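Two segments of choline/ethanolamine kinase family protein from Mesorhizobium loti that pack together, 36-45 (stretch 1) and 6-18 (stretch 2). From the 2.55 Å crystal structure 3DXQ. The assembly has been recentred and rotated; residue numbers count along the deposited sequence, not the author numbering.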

# COMPACT_ATOMS: atom_id res chain seq x y z
N ARG A 36 -8.22 -6.79 18.59
CA ARG A 36 -8.45 -8.22 18.59
C ARG A 36 -9.39 -8.58 19.74
O ARG A 36 -9.08 -8.27 20.87
CB ARG A 36 -7.13 -8.95 18.73
CG ARG A 36 -7.28 -10.43 18.59
CD ARG A 36 -6.03 -11.14 18.97
NE ARG A 36 -6.36 -12.48 19.44
CZ ARG A 36 -5.47 -13.32 19.94
NH1 ARG A 36 -4.18 -12.98 20.01
NH2 ARG A 36 -5.88 -14.52 20.34
N ALA A 37 -10.53 -9.21 19.43
CA ALA A 37 -11.52 -9.63 20.42
C ALA A 37 -11.71 -11.13 20.28
O ALA A 37 -12.42 -11.58 19.38
CB ALA A 37 -12.83 -8.91 20.18
N GLY A 38 -11.08 -11.89 21.17
CA GLY A 38 -11.14 -13.35 21.10
C GLY A 38 -10.28 -13.82 19.94
O GLY A 38 -9.07 -13.65 19.95
N ASP A 39 -10.93 -14.38 18.93
CA ASP A 39 -10.27 -14.84 17.71
C ASP A 39 -10.74 -14.02 16.49
O ASP A 39 -10.46 -14.38 15.36
CB ASP A 39 -10.59 -16.34 17.52
CG ASP A 39 -10.22 -17.15 18.75
OD1 ASP A 39 -9.08 -17.01 19.20
OD2 ASP A 39 -11.06 -17.91 19.28
N LEU A 40 -11.46 -12.93 16.74
CA LEU A 40 -11.96 -12.09 15.66
C LEU A 40 -11.27 -10.74 15.81
O LEU A 40 -10.77 -10.43 16.88
CB LEU A 40 -13.48 -11.95 15.76
CG LEU A 40 -14.30 -13.25 15.74
CD1 LEU A 40 -15.76 -12.99 16.09
CD2 LEU A 40 -14.21 -13.93 14.41
N CYS A 41 -11.21 -9.96 14.74
CA CYS A 41 -10.64 -8.59 14.77
C CYS A 41 -11.72 -7.59 14.42
O CYS A 41 -12.46 -7.76 13.45
CB CYS A 41 -9.52 -8.40 13.77
SG CYS A 41 -8.08 -9.30 14.08
N LEU A 42 -11.80 -6.55 15.22
CA LEU A 42 -12.74 -5.47 15.02
C LEU A 42 -11.95 -4.31 14.41
O LEU A 42 -10.93 -3.92 14.97
CB LEU A 42 -13.32 -5.06 16.37
CG LEU A 42 -14.42 -4.01 16.40
CD1 LEU A 42 -15.68 -4.47 15.67
CD2 LEU A 42 -14.74 -3.70 17.82
N ARG A 43 -12.40 -3.80 13.26
CA ARG A 43 -11.73 -2.67 12.60
C ARG A 43 -12.66 -1.44 12.58
O ARG A 43 -13.76 -1.50 12.02
CB ARG A 43 -11.34 -3.06 11.18
CG ARG A 43 -10.92 -4.52 11.03
CD ARG A 43 -10.34 -4.82 9.64
NE ARG A 43 -8.90 -4.52 9.55
CZ ARG A 43 -7.92 -5.36 9.92
NH1 ARG A 43 -8.19 -6.56 10.42
NH2 ARG A 43 -6.64 -4.98 9.79
N ILE A 44 -12.22 -0.33 13.18
CA ILE A 44 -13.00 0.92 13.24
C ILE A 44 -12.37 1.98 12.33
O ILE A 44 -11.15 2.17 12.37
CB ILE A 44 -13.03 1.54 14.65
CG1 ILE A 44 -13.58 0.57 15.70
CG2 ILE A 44 -13.87 2.83 14.63
CD1 ILE A 44 -15.03 0.81 16.07
N PRO A 45 -13.18 2.66 11.50
CA PRO A 45 -12.64 3.71 10.63
C PRO A 45 -12.22 5.03 11.34
O PRO A 45 -12.93 5.53 12.23
CB PRO A 45 -13.80 3.98 9.66
CG PRO A 45 -14.75 2.84 9.85
CD PRO A 45 -14.61 2.45 11.26
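Stretch 2, residues 6-18: EARAKLAAIPMLA

The centre of the contact is Leu42, in the middle of the strand 40-45. Its side chain points toward stretch 2, with chi1 in t and chi2 in p. The two methyls meet different neighbours. Leu42 CD2 lies 3.3 Å from Leu11 CD1, a tight methyl-to-methyl approach. Leu42 CD1 lies 3.8 Å from Ile14 CD1 and 3.8 Å from Leu17 CD1. Leu42 CD2 also comes within 3.8 Å of the backbone oxygen Ala7 O. The CA-to-CB bond of Leu11 points sideways, but the end of its side chain comes nearer and so reaches Leu42.

Leu17 is the main partner from stretch 2. It takes the m, t rotamer and points toward the strand. Leu17 CD2 packs 3.5 Å from Leu40 CD1 and 4.1 Å from Ala37 CB. Leu40, two residues before Leu42 in the strand, flanks it on the side of the turn. The selenomethionine Met16 adds to this end: Met16 CE is 3.9 Å from Leu40 CD1.

Next to Ala37 a type II' turn runs from Ala37 to Leu40. It is closed by hydrogen bonds from Leu40 N to Ala37 O at 3.1 Å and from Ala37 N to Leu40 O at 2.8 Å. Gly38 has a positive phi of 73°, which favours glycine. Arg36 NE donates a hydrogen bond to Gly38 O at 3.0 Å, and Arg36 NH2 donates a weak hydrogen bond to Gly38 O at 3.3 Å. Arg36, Gly38 and Asp39 do not touch stretch 2, so this local structure stands outside the contact.

Strand alternation explains the pattern. Leu40, Leu42 and Ile44 all point toward stretch 2, while the intervening Cys41 points away and Arg43 is out of reach. Stretch 2 enters as the last part of a helix already under way before Glu6, and its later part, from Ile14 to Ala18, is loop or turn. Weak backbone hydrogen bonds run from Lys10 N to Glu6 O (3.5 Å) and from Leu11 N to Ala7 O (3.5 Å). Near its far end, Ala18 N donates a hydrogen bond to Ile14 O at 2.8 Å.

The two stretches run in opposite senses. Ala7 is nearest Ile44, CA to CA 7.7 Å, and Leu17 is nearest Ala37, CA to CA 7.5 Å. The backbones stay apart, and side chains fill the space between them. No hydrogen bond crosses the contact. The buried surface is 448 Å², both sides summed.

The polar edge is Lys10, at the Ile44 end. Ile44 CD1 lies 3.5 Å from Lys10 CG. The contact is with the aliphatic part of the lysine, which carries NZ at its end.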

# COMPACT_ATOMS: atom_id res chain seq x y z
N GLU A 6 -14.47 3.16 23.58
CA GLU A 6 -15.11 3.51 22.31
C GLU A 6 -15.35 2.23 21.52
O GLU A 6 -16.45 2.02 21.00
CB GLU A 6 -14.24 4.49 21.50
N ALA A 7 -14.32 1.37 21.47
CA ALA A 7 -14.36 0.08 20.77
C ALA A 7 -15.35 -0.92 21.36
O ALA A 7 -16.15 -1.54 20.64
CB ALA A 7 -12.98 -0.53 20.73
N ARG A 8 -15.31 -1.07 22.68
CA ARG A 8 -16.22 -1.99 23.35
C ARG A 8 -17.68 -1.52 23.27
O ARG A 8 -18.61 -2.30 23.50
CB ARG A 8 -15.82 -2.17 24.80
CG ARG A 8 -16.41 -3.43 25.42
CD ARG A 8 -15.96 -3.65 26.86
NE ARG A 8 -14.52 -3.88 26.99
CZ ARG A 8 -13.90 -5.05 26.83
NH1 ARG A 8 -14.57 -6.15 26.50
NH2 ARG A 8 -12.58 -5.12 27.00
N ALA A 9 -17.88 -0.24 22.95
CA ALA A 9 -19.21 0.28 22.67
C ALA A 9 -19.72 -0.38 21.39
O ALA A 9 -20.82 -0.95 21.39
CB ALA A 9 -19.15 1.79 22.49
N LYS A 10 -18.91 -0.33 20.33
CA LYS A 10 -19.30 -0.88 19.03
C LYS A 10 -19.71 -2.35 19.08
O LYS A 10 -20.52 -2.79 18.26
CB LYS A 10 -18.21 -0.69 17.97
CG LYS A 10 -18.30 0.63 17.18
CD LYS A 10 -18.00 1.87 18.03
CE LYS A 10 -17.52 3.05 17.17
NZ LYS A 10 -18.32 3.26 15.92
N LEU A 11 -19.16 -3.11 20.01
CA LEU A 11 -19.52 -4.52 20.16
C LEU A 11 -21.01 -4.77 20.24
O LEU A 11 -21.50 -5.72 19.64
CB LEU A 11 -18.87 -5.13 21.40
CG LEU A 11 -17.47 -5.71 21.24
CD1 LEU A 11 -16.63 -4.85 20.32
CD2 LEU A 11 -16.79 -5.89 22.61
N ALA A 12 -21.72 -3.92 20.99
CA ALA A 12 -23.17 -4.03 21.14
C ALA A 12 -23.79 -4.36 19.80
O ALA A 12 -24.45 -5.39 19.66
CB ALA A 12 -23.75 -2.72 21.71
N ALA A 13 -23.53 -3.49 18.82
CA ALA A 13 -24.01 -3.67 17.46
C ALA A 13 -23.77 -5.08 16.98
O ALA A 13 -24.72 -5.83 16.83
CB ALA A 13 -23.32 -2.68 16.50
N ILE A 14 -22.50 -5.46 16.81
CA ILE A 14 -22.19 -6.75 16.18
C ILE A 14 -22.60 -7.95 17.02
O ILE A 14 -22.02 -8.19 18.05
CB ILE A 14 -20.72 -6.90 15.85
CG1 ILE A 14 -20.17 -5.66 15.15
CG2 ILE A 14 -20.54 -8.13 14.96
CD1 ILE A 14 -19.50 -4.69 16.08
N PRO A 15 -23.60 -8.73 16.55
CA PRO A 15 -24.06 -9.91 17.29
C PRO A 15 -22.96 -10.92 17.59
O PRO A 15 -22.87 -11.41 18.70
CB PRO A 15 -25.13 -10.52 16.38
CG PRO A 15 -25.60 -9.40 15.53
CD PRO A 15 -24.37 -8.56 15.30
N MSE A 16 -22.11 -11.21 16.61
CA MSE A 16 -21.02 -12.19 16.83
C MSE A 16 -19.91 -11.77 17.81
O MSE A 16 -19.15 -12.61 18.28
CB MSE A 16 -20.40 -12.66 15.52
CG MSE A 16 -20.45 -11.68 14.39
SE MSE A 16 -19.12 -12.09 13.05
CE MSE A 16 -18.58 -13.83 13.52
N LEU A 17 -19.81 -10.48 18.11
CA LEU A 17 -18.89 -10.02 19.14
C LEU A 17 -19.61 -9.65 20.44
O LEU A 17 -18.99 -9.66 21.50
CB LEU A 17 -18.07 -8.84 18.64
CG LEU A 17 -17.06 -9.17 17.55
CD1 LEU A 17 -16.37 -7.89 17.08
CD2 LEU A 17 -16.05 -10.16 18.06
N ALA A 18 -20.90 -9.32 20.37
CA ALA A 18 -21.68 -8.92 21.56
C ALA A 18 -21.39 -9.79 22.78
O ALA A 18 -21.21 -11.01 22.68
CB ALA A 18 -23.19 -8.95 21.26